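Local coordinates for tail fiber protein (Acinetobacter phage AM24, PDB 5W5P), which probably recognises and degrades the capsular polysaccharide of its Acinetobacter baumannii host as a trimeric tailspike, at residues I476-R490 with G526-A538. Numbering follows the deposited sequence.
Sequences IDTNLISNLASQSSR and GIGTGATTDVYVA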
ATOM      1  N   ILE A 476      38.359   8.455 -18.779  1.00 44.94           N
ATOM      2  CA  ILE A 476      37.031   9.037 -18.675  1.00 46.30           C
ATOM      3  C   ILE A 476      36.629   9.553 -20.049  1.00 50.44           C
ATOM      4  O   ILE A 476      37.471   9.804 -20.917  1.00 56.33           O
ATOM      5  CB  ILE A 476      36.970  10.161 -17.621  1.00 47.46           C
ATOM      6  CG1 ILE A 476      37.807  11.359 -18.069  1.00 42.80           C
ATOM      7  CG2 ILE A 476      37.444   9.649 -16.262  1.00 45.46           C
ATOM      8  CD1 ILE A 476      37.871  12.469 -17.047  1.00 42.30           C
ATOM      9  N   ASP A 477      35.322   9.708 -20.250  1.00 49.22           N
ATOM     10  CA  ASP A 477      34.790  10.156 -21.530  1.00 49.42           C
ATOM     11  C   ASP A 477      33.860  11.343 -21.331  1.00 48.89           C
ATOM     12  O   ASP A 477      33.137  11.422 -20.333  1.00 49.38           O
ATOM     13  CB  ASP A 477      34.046   9.027 -22.253  1.00 51.16           C
ATOM     14  CG  ASP A 477      34.104   9.164 -23.763  1.00 52.81           C
ATOM     15  OD1 ASP A 477      34.166  10.309 -24.260  1.00 52.78           O
ATOM     16  OD2 ASP A 477      34.093   8.123 -24.453  1.00 54.21           O
ATOM     17  N   THR A 478      33.886  12.264 -22.294  1.00 48.80           N
ATOM     18  CA  THR A 478      33.049  13.457 -22.274  1.00 46.31           C
ATOM     19  C   THR A 478      32.027  13.468 -23.404  1.00 48.55           C
ATOM     20  O   THR A 478      31.335  14.476 -23.592  1.00 47.39           O
ATOM     21  CB  THR A 478      33.919  14.717 -22.354  1.00 46.18           C
ATOM     22  OG1 THR A 478      34.541  14.792 -23.645  1.00 45.66           O
ATOM     23  CG2 THR A 478      34.997  14.693 -21.281  1.00 44.10           C
ATOM     24  N   ASN A 479      31.912  12.368 -24.155  1.00 50.15           N
ATOM     25  CA  ASN A 479      31.089  12.364 -25.361  1.00 50.05           C
ATOM     26  C   ASN A 479      29.619  12.611 -25.043  1.00 49.95           C
ATOM     27  O   ASN A 479      28.905  13.241 -25.831  1.00 52.19           O
ATOM     28  CB  ASN A 479      31.264  11.041 -26.107  1.00 54.80           C
ATOM     29  CG  ASN A 479      30.711   9.851 -25.336  1.00 56.43           C
ATOM     30  OD1 ASN A 479      30.936   9.717 -24.133  1.00 60.03           O
ATOM     31  ND2 ASN A 479      29.978   8.982 -26.028  1.00 53.79           N
ATOM     32  N   LEU A 480      29.145  12.123 -23.897  1.00 51.66           N
ATOM     33  CA  LEU A 480      27.754  12.349 -23.525  1.00 49.90           C
ATOM     34  C   LEU A 480      27.535  13.748 -22.961  1.00 48.03           C
ATOM     35  O   LEU A 480      26.430  14.288 -23.079  1.00 46.59           O
ATOM     36  CB  LEU A 480      27.303  11.278 -22.531  1.00 45.41           C
ATOM     37  CG  LEU A 480      27.434   9.864 -23.108  1.00 46.03           C
ATOM     38  CD1 LEU A 480      26.929   8.823 -22.139  1.00 42.35           C
ATOM     39  CD2 LEU A 480      26.711   9.750 -24.445  1.00 44.08           C
ATOM     40  N   ILE A 481      28.564  14.352 -22.358  1.00 48.09           N
ATOM     41  CA  ILE A 481      28.479  15.760 -21.980  1.00 48.35           C
ATOM     42  C   ILE A 481      28.274  16.623 -23.217  1.00 52.63           C
ATOM     43  O   ILE A 481      27.403  17.501 -23.247  1.00 55.58           O
ATOM     44  CB  ILE A 481      29.734  16.192 -21.202  1.00 46.38           C
ATOM     45  CG1 ILE A 481      29.892  15.370 -19.924  1.00 47.07           C
ATOM     46  CG2 ILE A 481      29.662  17.670 -20.862  1.00 43.35           C
ATOM     47  CD1 ILE A 481      31.104  15.780 -19.102  1.00 47.97           C
ATOM     48  N   SER A 482      29.078  16.385 -24.259  1.00 52.07           N
ATOM     49  CA  SER A 482      28.928  17.123 -25.509  1.00 53.90           C
ATOM     50  C   SER A 482      27.582  16.872 -26.177  1.00 56.66           C
ATOM     51  O   SER A 482      27.114  17.726 -26.939  1.00 61.40           O
ATOM     52  CB  SER A 482      30.055  16.757 -26.476  1.00 55.25           C
ATOM     53  OG  SER A 482      31.322  17.028 -25.904  1.00 56.51           O
ATOM     54  N   ASN A 483      26.948  15.728 -25.905  1.00 55.37           N
ATOM     55  CA  ASN A 483      25.673  15.406 -26.533  1.00 54.54           C
ATOM     56  C   ASN A 483      24.513  16.212 -25.961  1.00 51.95           C
ATOM     57  O   ASN A 483      23.477  16.328 -26.622  1.00 51.87           O
ATOM     58  CB  ASN A 483      25.385  13.912 -26.393  1.00 59.80           C
ATOM     59  CG  ASN A 483      25.796  13.122 -27.619  1.00 67.61           C
ATOM     60  OD1 ASN A 483      24.965  12.472 -28.257  1.00 73.30           O
ATOM     61  ND2 ASN A 483      27.080  13.185 -27.966  1.00 66.94           N
ATOM     62  N   LEU A 484      24.657  16.765 -24.756  1.00 52.86           N
ATOM     63  CA  LEU A 484      23.585  17.548 -24.154  1.00 51.03           C
ATOM     64  C   LEU A 484      23.255  18.763 -25.015  1.00 51.24           C
ATOM     65  O   LEU A 484      24.129  19.361 -25.649  1.00 56.21           O
ATOM     66  CB  LEU A 484      23.975  17.999 -22.746  1.00 43.34           C
ATOM     67  CG  LEU A 484      24.318  16.870 -21.775  1.00 45.69           C
ATOM     68  CD1 LEU A 484      24.683  17.429 -20.407  1.00 43.95           C
ATOM     69  CD2 LEU A 484      23.162  15.895 -21.672  1.00 42.03           C
ATOM     70  N   ALA A 485      21.973  19.128 -25.031  1.00 49.59           N
ATOM     71  CA  ALA A 485      21.523  20.196 -25.919  1.00 51.69           C
ATOM     72  C   ALA A 485      21.966  21.564 -25.415  1.00 55.09           C
ATOM     73  O   ALA A 485      22.459  22.390 -26.190  1.00 60.15           O
ATOM     74  CB  ALA A 485      20.004  20.144 -26.075  1.00 46.29           C
ATOM     75  N   SER A 486      21.808  21.820 -24.119  1.00 55.35           N
ATOM     76  CA  SER A 486      22.062  23.138 -23.553  1.00 57.95           C
ATOM     77  C   SER A 486      23.505  23.269 -23.085  1.00 58.43           C
ATOM     78  O   SER A 486      24.067  22.343 -22.491  1.00 56.72           O
ATOM     79  CB  SER A 486      21.114  23.415 -22.384  1.00 62.78           C
ATOM     80  OG  SER A 486      19.902  23.980 -22.851  1.00 70.78           O
ATOM     81  N   GLN A 487      24.095  24.439 -23.350  1.00 58.26           N
ATOM     82  CA  GLN A 487      25.456  24.697 -22.889  1.00 57.41           C
ATOM     83  C   GLN A 487      25.537  24.691 -21.369  1.00 52.62           C
ATOM     84  O   GLN A 487      26.498  24.165 -20.796  1.00 50.72           O
ATOM     85  CB  GLN A 487      25.961  26.030 -23.446  1.00 58.65           C
ATOM     86  CG  GLN A 487      26.446  25.963 -24.888  1.00 57.51           C
ATOM     87  CD  GLN A 487      26.856  27.319 -25.427  1.00 56.08           C
ATOM     88  OE1 GLN A 487      26.506  28.357 -24.861  1.00 57.36           O
ATOM     89  NE2 GLN A 487      27.588  27.321 -26.536  1.00 54.48           N
ATOM     90  N   SER A 488      24.530  25.253 -20.697  1.00 52.49           N
ATOM     91  CA  SER A 488      24.577  25.383 -19.245  1.00 54.11           C
ATOM     92  C   SER A 488      24.483  24.047 -18.516  1.00 51.97           C
ATOM     93  O   SER A 488      24.800  23.991 -17.325  1.00 47.26           O
ATOM     94  CB  SER A 488      23.460  26.313 -18.770  1.00 54.60           C
ATOM     95  OG  SER A 488      22.208  25.921 -19.305  1.00 56.55           O
ATOM     96  N   SER A 489      24.071  22.975 -19.193  1.00 52.48           N
ATOM     97  CA  SER A 489      23.963  21.668 -18.560  1.00 51.31           C
ATOM     98  C   SER A 489      25.261  20.871 -18.575  1.00 52.45           C
ATOM     99  O   SER A 489      25.336  19.839 -17.902  1.00 51.22           O
ATOM    100  CB  SER A 489      22.873  20.829 -19.238  1.00 47.39           C
ATOM    101  OG  SER A 489      21.771  21.626 -19.614  1.00 49.95           O
ATOM    102  N   ARG A 490      26.277  21.318 -19.317  1.00 50.61           N
ATOM    103  CA  ARG A 490      27.422  20.454 -19.587  1.00 47.06           C
ATOM    104  C   ARG A 490      28.434  20.453 -18.447  1.00 45.36           C
ATOM    105  O   ARG A 490      28.862  19.387 -17.995  1.00 45.86           O
ATOM    106  CB  ARG A 490      28.089  20.875 -20.895  1.00 45.80           C
ATOM    107  CG  ARG A 490      27.136  20.908 -22.076  1.00 46.08           C
ATOM    108  CD  ARG A 490      27.856  20.673 -23.387  1.00 45.74           C
ATOM    109  NE  ARG A 490      26.930  20.675 -24.514  1.00 47.71           N
ATOM    110  CZ  ARG A 490      26.865  21.642 -25.427  1.00 50.55           C
ATOM    111  NH1 ARG A 490      27.677  22.689 -25.347  1.00 47.89           N
ATOM    112  NH2 ARG A 490      25.988  21.562 -26.418  1.00 47.49           N
ATOM    113  N   GLY A 526      27.457  30.435 -22.976  1.00 53.72           N
ATOM    114  CA  GLY A 526      27.083  31.804 -23.268  1.00 49.95           C
ATOM    115  C   GLY A 526      27.556  32.316 -24.607  1.00 58.70           C
ATOM    116  O   GLY A 526      27.574  33.535 -24.826  1.00 57.11           O
ATOM    117  N   ILE A 527      27.934  31.423 -25.520  1.00 55.37           N
ATOM    118  CA  ILE A 527      28.583  31.786 -26.772  1.00 55.05           C
ATOM    119  C   ILE A 527      27.708  31.332 -27.930  1.00 55.93           C
ATOM    120  O   ILE A 527      27.337  30.155 -28.010  1.00 55.64           O
ATOM    121  CB  ILE A 527      29.987  31.164 -26.876  1.00 58.96           C
ATOM    122  CG1 ILE A 527      30.906  31.752 -25.805  1.00 59.54           C
ATOM    123  CG2 ILE A 527      30.569  31.380 -28.264  1.00 66.55           C
ATOM    124  CD1 ILE A 527      32.250  31.076 -25.734  1.00 62.88           C
ATOM    125  N   GLY A 528      27.386  32.260 -28.825  1.00 57.35           N
ATOM    126  CA  GLY A 528      26.639  31.932 -30.022  1.00 57.51           C
ATOM    127  C   GLY A 528      27.543  31.559 -31.179  1.00 59.27           C
ATOM    128  O   GLY A 528      27.836  30.380 -31.394  1.00 56.80           O
ATOM    129  N   THR A 529      28.005  32.560 -31.924  1.00 63.79           N
ATOM    130  CA  THR A 529      28.879  32.303 -33.060  1.00 64.95           C
ATOM    131  C   THR A 529      30.222  31.761 -32.583  1.00 63.42           C
ATOM    132  O   THR A 529      30.864  32.346 -31.707  1.00 60.51           O
ATOM    133  CB  THR A 529      29.082  33.582 -33.870  1.00 67.18           C
ATOM    134  OG1 THR A 529      27.812  34.049 -34.342  1.00 74.54           O
ATOM    135  CG2 THR A 529      29.987  33.317 -35.061  1.00 64.71           C
ATOM    136  N   GLY A 530      30.634  30.627 -33.152  1.00 65.37           N
ATOM    137  CA  GLY A 530      31.921  30.032 -32.853  1.00 64.44           C
ATOM    138  C   GLY A 530      31.926  29.003 -31.743  1.00 63.93           C
ATOM    139  O   GLY A 530      32.984  28.419 -31.468  1.00 61.04           O
ATOM    140  N   ALA A 531      30.789  28.760 -31.097  1.00 62.38           N
ATOM    141  CA  ALA A 531      30.744  27.812 -29.994  1.00 60.88           C
ATOM    142  C   ALA A 531      30.991  26.392 -30.488  1.00 57.71           C
ATOM    143  O   ALA A 531      30.674  26.039 -31.627  1.00 57.89           O
ATOM    144  CB  ALA A 531      29.398  27.891 -29.273  1.00 53.06           C
ATOM    145  N   THR A 532      31.569  25.575 -29.616  1.00 56.55           N
ATOM    146  CA  THR A 532      31.841  24.180 -29.919  1.00 56.81           C
ATOM    147  C   THR A 532      31.181  23.294 -28.875  1.00 58.07           C
ATOM    148  O   THR A 532      30.901  23.724 -27.752  1.00 58.49           O
ATOM    149  CB  THR A 532      33.347  23.890 -29.956  1.00 55.60           C
ATOM    150  OG1 THR A 532      33.557  22.486 -30.149  1.00 55.73           O
ATOM    151  CG2 THR A 532      33.988  24.309 -28.648  1.00 53.03           C
ATOM    152  N   THR A 533      30.940  22.038 -29.259  1.00 59.40           N
ATOM    153  CA  THR A 533      30.398  21.056 -28.329  1.00 57.56           C
ATOM    154  C   THR A 533      31.470  20.408 -27.466  1.00 57.02           C
ATOM    155  O   THR A 533      31.134  19.789 -26.451  1.00 56.22           O
ATOM    156  CB  THR A 533      29.643  19.958 -29.080  1.00 56.61           C
ATOM    157  OG1 THR A 533      30.552  19.255 -29.938  1.00 54.11           O
ATOM    158  CG2 THR A 533      28.508  20.546 -29.903  1.00 58.45           C
ATOM    159  N   ASP A 534      32.742  20.517 -27.852  1.00 56.47           N
ATOM    160  CA  ASP A 534      33.813  19.919 -27.066  1.00 55.44           C
ATOM    161  C   ASP A 534      33.859  20.539 -25.676  1.00 52.22           C
ATOM    162  O   ASP A 534      33.685  21.748 -25.510  1.00 55.10           O
ATOM    163  CB  ASP A 534      35.165  20.109 -27.762  1.00 57.86           C
ATOM    164  CG  ASP A 534      35.202  19.508 -29.159  1.00 59.48           C
ATOM    165  OD1 ASP A 534      34.383  18.614 -29.455  1.00 60.57           O
ATOM    166  OD2 ASP A 534      36.060  19.930 -29.962  1.00 59.30           O
ATOM    167  N   VAL A 535      34.088  19.701 -24.669  1.00 50.07           N
ATOM    168  CA  VAL A 535      34.285  20.154 -23.299  1.00 52.34           C
ATOM    169  C   VAL A 535      35.631  19.632 -22.814  1.00 55.03           C
ATOM    170  O   VAL A 535      36.033  18.513 -23.150  1.00 58.71           O
ATOM    171  CB  VAL A 535      33.145  19.697 -22.366  1.00 48.65           C
ATOM    172  CG1 VAL A 535      31.879  20.497 -22.661  1.00 45.36           C
ATOM    173  CG2 VAL A 535      32.902  18.201 -22.507  1.00 44.93           C
ATOM    174  N   TYR A 536      36.323  20.441 -22.024  1.00 52.32           N
ATOM    175  CA  TYR A 536      37.700  20.167 -21.653  1.00 53.26           C
ATOM    176  C   TYR A 536      37.804  19.836 -20.171  1.00 54.94           C
ATOM    177  O   TYR A 536      36.991  20.282 -19.357  1.00 54.08           O
ATOM    178  CB  TYR A 536      38.591  21.358 -22.010  1.00 50.15           C
ATOM    179  CG  TYR A 536      38.305  21.892 -23.397  1.00 53.90           C
ATOM    180  CD1 TYR A 536      38.821  21.260 -24.524  1.00 56.09           C
ATOM    181  CD2 TYR A 536      37.506  23.016 -23.583  1.00 52.77           C
ATOM    182  CE1 TYR A 536      38.559  21.736 -25.799  1.00 52.70           C
ATOM    183  CE2 TYR A 536      37.237  23.497 -24.856  1.00 51.93           C
ATOM    184  CZ  TYR A 536      37.768  22.850 -25.960  1.00 52.25           C
ATOM    185  OH  TYR A 536      37.512  23.318 -27.231  1.00 54.69           O
ATOM    186  N   VAL A 537      38.815  19.035 -19.835  1.00 52.70           N
ATOM    187  CA  VAL A 537      39.031  18.540 -18.484  1.00 50.32           C
ATOM    188  C   VAL A 537      40.413  18.968 -18.013  1.00 53.26           C
ATOM    189  O   VAL A 537      41.391  18.887 -18.766  1.00 50.22           O
ATOM    190  CB  VAL A 537      38.890  17.004 -18.413  1.00 49.14           C
ATOM    191  CG1 VAL A 537      39.311  16.485 -17.043  1.00 43.34           C
ATOM    192  CG2 VAL A 537      37.465  16.578 -18.744  1.00 47.38           C
ATOM    193  N   ALA A 538      40.490  19.426 -16.766  1.00 54.73           N
ATOM    194  CA  ALA A 538      41.748  19.615 -16.060  1.00 49.62           C
ATOM    195  C   ALA A 538      41.726  18.748 -14.809  1.00 49.37           C
ATOM    196  O   ALA A 538      40.758  18.786 -14.043  1.00 53.16           O
ATOM    197  CB  ALA A 538      41.969  21.083 -15.693  1.00 45.48           C
TER
HETATM  198  O   HOH W   1      34.094  16.875 -25.500  1.00 42.64           O
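Ser482 and Thr533 mark the closest backbone approach of the two segments, with their CA atoms 5.1 Å apart. Residues 476-490 leave strand 470-477, pass through a weakly bonded helix at about 479-483 and then turn through a loop. Residues 526-538 form a loop, with a type II beta turn from Gly528 to Ala531, that leads into strand 535-546. Gly530 makes backbone hydrogen bonds to the second subunit, and Tyr536 OH bonds Val551 O of that subunit.

Val535 fills the centre of the apolar part. Val535 CG2 lies 3.6 Å from Thr478 CB and 3.7 Å from Ile481 CG2. Its CG1 faces the aliphatic part of Arg490, whose side chain crosses it at about a right angle. Val521 of strand 509-523 packs on both Ile481 and Val535. Further along, Val537 meets Thr478 and Ile476.

Ser482 OG donates to Thr533 O at 2.8 Å, from above the carbonyl plane. With chi1 at -58°, this hydroxyl sits beside its own backbone N, which lets OG reach Thr533 O. One water donates to Ser482 OG and Thr478 OG1 and accepts from Val535 N at 2.9 Å. Thr478 OG1 also bonds Thr576 O.

Gln487 reaches the far end of the loop with its chain extended beyond CG. Gln487 OE1 accepts from Gly526 N at 3.0 Å and more weakly from Ile527 N. Gln487 NE2 returns a bond to Ile527 O at 3.2 Å, in the carbonyl plane and on a lone pair. Arg490 grips Leu484 O side-on through NE and NH2, which holds the guanidinium beside the loop.

Donor and acceptor bonds at opposite ends of the Gln487 amide fix which way round it lies. The contact thus joins two sheets of the C-terminal domain through a small apolar core, a bridging water and side-chain bonds to loop backbone.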